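Local coordinates for protein putative efflux transporter (Bacteroides eggerthii, PDB 4L8J) that probably serves as the HlyD-family periplasmic membrane-fusion (adaptor) subunit of an efflux pump, linking an inner-membrane transporter to an outer-membrane channel, at residues L260-V274 with R284-L298. Numbering follows the deposited sequence.
Sequences LSAVFGDSENKNTYV and RREVTVYSPTGEANL
Leu260 and Leu298 touch through their methyls, CD2 to CD1 at 4.3 Å, while the second subunit packs its own Leu260 and Val263 against these two residues. Phe264 meets the aliphatic part of Arg284 obliquely, Phe264 CZ lying 3.8 Å from Arg284 CG. Asp266 divides its carboxylate: OD1 accepts the backbone N of Glu268 in an Asx turn, and OD2 takes NH1 of Arg284 at 2.9 Å, on the anti side and near the guanidinium plane, a salt bridge. A water joins the same NH1 to Gly265 O. Lys270, extended beyond CG, reaches the poorly ordered Glu295 in a second, peripheral salt bridge. Asn271 ND2 donates in its amide plane to Tyr273 OH, 3.0 Å away. Thr272 has OG1 between its backbone N and carbonyl carbon (chi1 55°), which carries the hydroxyl to Val287 O, 2.7 Å away; the hydroxyl comes in from above the carbonyl plane of Val287, not on a lone pair, and a water bridges OG1 to Val289 N. Tyr273 receives the Arg284 guanidinium flat on one ring face, planes 3° apart and Arg284 CZ 3.8 Å from the centroid of the Tyr273 ring, a cation-pi stack; the bend at chi3 of Arg284 folds the group over the ring. An alanine in place of Tyr273 would probably leave the Arg284 guanidinium without the flat face it rests on, held mainly by Asp266, and Asn271 ND2 without its hydroxyl acceptor. Val274 and Arg285 exchange two backbone bonds, while the Arg285 guanidinium goes to Glu308 of the second subunit. Alternating hydrogen-bonded and non-hydrogen-bonded pairs, Val274–Arg285 then Tyr273–Glu286, establish the antiparallel register, and the short connection between strands 271-278 and 281-289 makes them a beta hairpin.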
loop_
_atom_site.group_PDB
_atom_site.type_symbol
_atom_site.label_atom_id
_atom_site.label_comp_id
_atom_site.label_asym_id
_atom_site.label_seq_id
_atom_site.Cartn_x
_atom_site.Cartn_y
_atom_site.Cartn_z
ATOM N N LEU A 260 -16.418 -0.830 -0.838
ATOM C CA LEU A 260 -16.697 0.486 -0.260
ATOM C C LEU A 260 -18.219 0.735 -0.235
ATOM O O LEU A 260 -18.735 1.254 0.755
ATOM C CB LEU A 260 -15.975 1.581 -1.078
ATOM C CG LEU A 260 -16.380 3.029 -0.853
ATOM C CD1 LEU A 260 -16.007 3.477 0.537
ATOM C CD2 LEU A 260 -15.752 3.948 -1.897
ATOM N N SER A 261 -18.933 0.319 -1.305
ATOM C CA SER A 261 -20.381 0.535 -1.442
ATOM C C SER A 261 -21.211 -0.185 -0.333
ATOM O O SER A 261 -22.401 0.079 -0.193
ATOM C CB SER A 261 -20.838 0.117 -2.835
ATOM O OG SER A 261 -20.753 -1.289 -3.002
ATOM N N ALA A 262 -20.590 -1.071 0.453
ATOM C CA ALA A 262 -21.270 -1.756 1.561
ATOM C C ALA A 262 -21.322 -0.892 2.826
ATOM O O ALA A 262 -22.192 -1.106 3.671
ATOM C CB ALA A 262 -20.557 -3.073 1.886
ATOM N N VAL A 263 -20.377 0.057 2.968
ATOM C CA VAL A 263 -20.216 0.821 4.186
ATOM C C VAL A 263 -20.976 2.164 4.136
ATOM O O VAL A 263 -20.966 2.876 3.125
ATOM C CB VAL A 263 -18.694 1.007 4.510
ATOM C CG1 VAL A 263 -18.471 1.834 5.777
ATOM C CG2 VAL A 263 -17.987 -0.347 4.637
ATOM N N PHE A 264 -21.644 2.488 5.258
ATOM C CA PHE A 264 -22.405 3.723 5.405
ATOM C C PHE A 264 -22.256 4.280 6.835
ATOM O O PHE A 264 -21.791 3.578 7.748
ATOM C CB PHE A 264 -23.892 3.499 5.029
ATOM C CG PHE A 264 -24.610 2.420 5.799
ATOM C CD1 PHE A 264 -24.626 1.105 5.338
ATOM C CD2 PHE A 264 -25.293 2.718 6.972
ATOM C CE1 PHE A 264 -25.305 0.109 6.047
ATOM C CE2 PHE A 264 -25.992 1.726 7.663
ATOM C CZ PHE A 264 -25.987 0.426 7.197
ATOM N N GLY A 265 -22.631 5.548 6.996
ATOM C CA GLY A 265 -22.560 6.244 8.273
ATOM C C GLY A 265 -23.897 6.368 8.987
ATOM O O GLY A 265 -24.859 5.664 8.679
ATOM N N ASP A 266 -23.944 7.273 9.959
ATOM C CA ASP A 266 -25.114 7.616 10.766
ATOM C C ASP A 266 -25.150 9.143 10.910
ATOM O O ASP A 266 -24.110 9.748 11.158
ATOM C CB ASP A 266 -25.032 6.921 12.149
ATOM C CG ASP A 266 -26.337 6.860 12.937
ATOM O OD1 ASP A 266 -26.993 7.917 13.092
ATOM O OD2 ASP A 266 -26.672 5.769 13.448
ATOM N N SER A 267 -26.333 9.763 10.773
ATOM C CA SER A 267 -26.455 11.224 10.910
ATOM C C SER A 267 -26.218 11.671 12.371
ATOM O O SER A 267 -25.893 12.837 12.598
ATOM C CB SER A 267 -27.811 11.715 10.403
ATOM O OG SER A 267 -28.903 11.206 11.155
ATOM N N GLU A 268 -26.280 10.724 13.339
ATOM C CA GLU A 268 -26.113 10.997 14.775
ATOM C C GLU A 268 -24.715 10.741 15.315
ATOM O O GLU A 268 -24.465 11.122 16.456
ATOM C CB GLU A 268 -27.123 10.180 15.604
ATOM C CG GLU A 268 -28.581 10.452 15.248
ATOM C CD GLU A 268 -29.013 11.909 15.230
ATOM O OE1 GLU A 268 -28.743 12.615 16.228
ATOM O OE2 GLU A 268 -29.600 12.350 14.214
ATOM N N ASN A 269 -23.790 10.114 14.532
ATOM C CA ASN A 269 -22.439 9.822 15.034
ATOM C C ASN A 269 -21.387 9.708 13.893
ATOM O O ASN A 269 -21.711 9.900 12.713
ATOM C CB ASN A 269 -22.460 8.517 15.895
ATOM C CG ASN A 269 -22.992 7.303 15.156
ATOM O OD1 ASN A 269 -22.489 6.933 14.095
ATOM N ND2 ASN A 269 -24.044 6.678 15.678
ATOM N N LYS A 270 -20.141 9.366 14.262
ATOM C CA LYS A 270 -19.027 9.199 13.326
ATOM C C LYS A 270 -18.748 7.678 12.998
ATOM O O LYS A 270 -17.775 7.370 12.297
ATOM C CB LYS A 270 -17.755 9.905 13.864
ATOM C CG LYS A 270 -17.088 9.230 15.057
ATOM C CD LYS A 270 -15.667 9.739 15.265
ATOM C CE LYS A 270 -14.829 8.752 16.043
ATOM N NZ LYS A 270 -13.414 9.198 16.162
ATOM N N ASN A 271 -19.629 6.761 13.458
ATOM C CA ASN A 271 -19.478 5.310 13.241
ATOM C C ASN A 271 -19.746 4.853 11.813
ATOM O O ASN A 271 -20.471 5.499 11.058
ATOM C CB ASN A 271 -20.392 4.513 14.159
ATOM C CG ASN A 271 -20.258 4.852 15.603
ATOM O OD1 ASN A 271 -19.207 5.305 16.053
ATOM N ND2 ASN A 271 -21.323 4.618 16.362
ATOM N N THR A 272 -19.179 3.692 11.467
ATOM C CA THR A 272 -19.378 3.071 10.150
ATOM C C THR A 272 -20.111 1.761 10.331
ATOM O O THR A 272 -19.866 1.035 11.285
ATOM C CB THR A 272 -18.060 2.905 9.402
ATOM O OG1 THR A 272 -17.133 2.179 10.221
ATOM C CG2 THR A 272 -17.480 4.255 8.956
ATOM N N TYR A 273 -21.013 1.469 9.396
ATOM C CA TYR A 273 -21.862 0.284 9.416
ATOM C C TYR A 273 -21.915 -0.414 8.083
ATOM O O TYR A 273 -21.590 0.168 7.050
ATOM C CB TYR A 273 -23.319 0.688 9.803
ATOM C CG TYR A 273 -23.423 1.462 11.097
ATOM C CD1 TYR A 273 -23.562 0.805 12.318
ATOM C CD2 TYR A 273 -23.349 2.854 11.108
ATOM C CE1 TYR A 273 -23.613 1.513 13.519
ATOM C CE2 TYR A 273 -23.395 3.570 12.302
ATOM C CZ TYR A 273 -23.558 2.898 13.503
ATOM O OH TYR A 273 -23.616 3.614 14.677
ATOM N N VAL A 274 -22.421 -1.656 8.124
ATOM C CA VAL A 274 -22.809 -2.487 6.988
ATOM C C VAL A 274 -24.187 -3.100 7.298
ATOM O O VAL A 274 -24.588 -3.170 8.469
ATOM C CB VAL A 274 -21.796 -3.622 6.614
ATOM C CG1 VAL A 274 -20.449 -3.067 6.156
ATOM C CG2 VAL A 274 -21.652 -4.640 7.748
ATOM N N ARG A 284 -28.323 -4.126 10.848
ATOM C CA ARG A 284 -27.185 -3.216 10.859
ATOM C C ARG A 284 -26.063 -3.737 11.775
ATOM O O ARG A 284 -26.321 -4.263 12.856
ATOM C CB ARG A 284 -27.606 -1.806 11.258
ATOM C CG ARG A 284 -26.658 -0.731 10.714
ATOM C CD ARG A 284 -27.062 0.663 11.154
ATOM N NE ARG A 284 -27.137 0.776 12.617
ATOM C CZ ARG A 284 -27.168 1.929 13.275
ATOM N NH1 ARG A 284 -27.103 3.078 12.614
ATOM N NH2 ARG A 284 -27.238 1.942 14.600
ATOM N N ARG A 285 -24.823 -3.602 11.296
ATOM C CA ARG A 285 -23.637 -4.052 11.989
ATOM C C ARG A 285 -22.568 -2.965 11.957
ATOM O O ARG A 285 -22.147 -2.533 10.877
ATOM C CB ARG A 285 -23.142 -5.361 11.341
ATOM C CG ARG A 285 -21.814 -5.884 11.874
ATOM C CD ARG A 285 -21.938 -6.688 13.165
ATOM N NE ARG A 285 -22.678 -7.939 12.966
ATOM C CZ ARG A 285 -22.197 -9.030 12.383
ATOM N NH1 ARG A 285 -20.940 -9.063 11.946
ATOM N NH2 ARG A 285 -22.963 -10.106 12.242
ATOM N N GLU A 286 -22.119 -2.528 13.150
ATOM C CA GLU A 286 -21.056 -1.540 13.235
ATOM C C GLU A 286 -19.716 -2.216 12.940
ATOM O O GLU A 286 -19.440 -3.327 13.414
ATOM C CB GLU A 286 -21.025 -0.839 14.599
ATOM C CG GLU A 286 -20.007 0.284 14.584
ATOM C CD GLU A 286 -19.778 1.042 15.872
ATOM O OE1 GLU A 286 -20.412 0.703 16.896
ATOM O OE2 GLU A 286 -18.953 1.983 15.853
ATOM N N VAL A 287 -18.920 -1.552 12.109
ATOM C CA VAL A 287 -17.606 -2.030 11.675
ATOM C C VAL A 287 -16.560 -0.919 11.935
ATOM O O VAL A 287 -16.918 0.259 12.056
ATOM C CB VAL A 287 -17.612 -2.472 10.174
ATOM C CG1 VAL A 287 -18.589 -3.629 9.924
ATOM C CG2 VAL A 287 -17.902 -1.299 9.219
ATOM N N THR A 288 -15.279 -1.318 12.017
ATOM C CA THR A 288 -14.145 -0.418 12.131
ATOM C C THR A 288 -13.372 -0.577 10.848
ATOM O O THR A 288 -12.917 -1.673 10.525
ATOM C CB THR A 288 -13.286 -0.669 13.394
ATOM O OG1 THR A 288 -14.114 -0.598 14.539
ATOM C CG2 THR A 288 -12.138 0.364 13.544
ATOM N N VAL A 289 -13.259 0.513 10.097
ATOM C CA VAL A 289 -12.488 0.558 8.869
ATOM C C VAL A 289 -11.017 0.679 9.280
ATOM O O VAL A 289 -10.684 1.506 10.137
ATOM C CB VAL A 289 -12.954 1.696 7.911
ATOM C CG1 VAL A 289 -12.074 1.769 6.657
ATOM C CG2 VAL A 289 -14.410 1.515 7.515
ATOM N N TYR A 290 -10.152 -0.163 8.710
ATOM C CA TYR A 290 -8.728 -0.111 9.007
ATOM C C TYR A 290 -8.139 1.246 8.616
ATOM O O TYR A 290 -8.261 1.687 7.461
ATOM C CB TYR A 290 -7.940 -1.239 8.307
ATOM C CG TYR A 290 -6.448 -1.111 8.537
ATOM C CD1 TYR A 290 -5.881 -1.442 9.765
ATOM C CD2 TYR A 290 -5.620 -0.539 7.571
ATOM C CE1 TYR A 290 -4.518 -1.271 10.003
ATOM C CE2 TYR A 290 -4.266 -0.316 7.817
ATOM C CZ TYR A 290 -3.712 -0.717 9.022
ATOM O OH TYR A 290 -2.375 -0.536 9.259
ATOM N N SER A 291 -7.482 1.883 9.583
ATOM C CA SER A 291 -6.812 3.154 9.371
ATOM C C SER A 291 -5.463 3.151 10.114
ATOM O O SER A 291 -5.445 2.929 11.335
ATOM C CB SER A 291 -7.686 4.329 9.803
ATOM O OG SER A 291 -7.101 5.544 9.362
ATOM N N PRO A 292 -4.326 3.351 9.389
ATOM C CA PRO A 292 -3.018 3.376 10.070
ATOM C C PRO A 292 -2.927 4.553 11.056
ATOM O O PRO A 292 -2.826 4.324 12.269
ATOM C CB PRO A 292 -2.005 3.500 8.911
ATOM C CG PRO A 292 -2.786 3.160 7.652
ATOM C CD PRO A 292 -4.184 3.612 7.940
ATOM N N THR A 293 -3.044 5.800 10.554
ATOM C CA THR A 293 -2.961 6.988 11.404
ATOM C C THR A 293 -4.262 7.793 11.315
ATOM O O THR A 293 -4.623 8.283 10.243
ATOM C CB THR A 293 -1.715 7.844 11.054
ATOM O OG1 THR A 293 -0.576 6.997 10.832
ATOM C CG2 THR A 293 -1.386 8.886 12.133
ATOM N N GLY A 294 -4.941 7.899 12.455
ATOM C CA GLY A 294 -6.170 8.667 12.633
ATOM C C GLY A 294 -7.436 8.119 12.003
ATOM O O GLY A 294 -7.864 6.998 12.309
ATOM N N GLU A 295 -8.088 8.959 11.171
ATOM C CA GLU A 295 -9.352 8.634 10.509
ATOM C C GLU A 295 -9.103 8.117 9.088
ATOM O O GLU A 295 -8.205 8.623 8.410
ATOM C CB GLU A 295 -10.294 9.854 10.491
ATOM C CG GLU A 295 -10.660 10.404 11.869
ATOM C CD GLU A 295 -11.399 9.491 12.837
ATOM O OE1 GLU A 295 -12.142 8.587 12.381
ATOM O OE2 GLU A 295 -11.261 9.710 14.063
ATOM N N ALA A 296 -9.890 7.110 8.641
ATOM C CA ALA A 296 -9.730 6.520 7.303
ATOM C C ALA A 296 -9.867 7.588 6.200
ATOM O O ALA A 296 -10.779 8.426 6.245
ATOM C CB ALA A 296 -10.737 5.398 7.089
ATOM N N ASN A 297 -8.934 7.542 5.237
ATOM C CA ASN A 297 -8.917 8.457 4.087
ATOM C C ASN A 297 -9.002 7.678 2.780
ATOM O O ASN A 297 -8.610 6.504 2.717
ATOM C CB ASN A 297 -7.672 9.356 4.073
ATOM C CG ASN A 297 -7.585 10.296 5.239
ATOM O OD1 ASN A 297 -8.074 11.439 5.199
ATOM N ND2 ASN A 297 -6.915 9.841 6.286
ATOM N N LEU A 298 -9.542 8.343 1.729
ATOM C CA LEU A 298 -9.685 7.783 0.387
ATOM C C LEU A 298 -8.822 8.553 -0.608
ATOM O O LEU A 298 -8.640 9.773 -0.499
ATOM C CB LEU A 298 -11.152 7.818 -0.107
ATOM C CG LEU A 298 -12.177 6.905 0.582
ATOM C CD1 LEU A 298 -13.558 7.091 -0.057
ATOM C CD2 LEU A 298 -11.763 5.400 0.481
HETATM O O HOH W 1 -27.129 4.119 9.842
HETATM O O HOH W 2 -14.491 2.990 10.968
HETATM O O HOH W 3 -17.634 2.433 13.606
#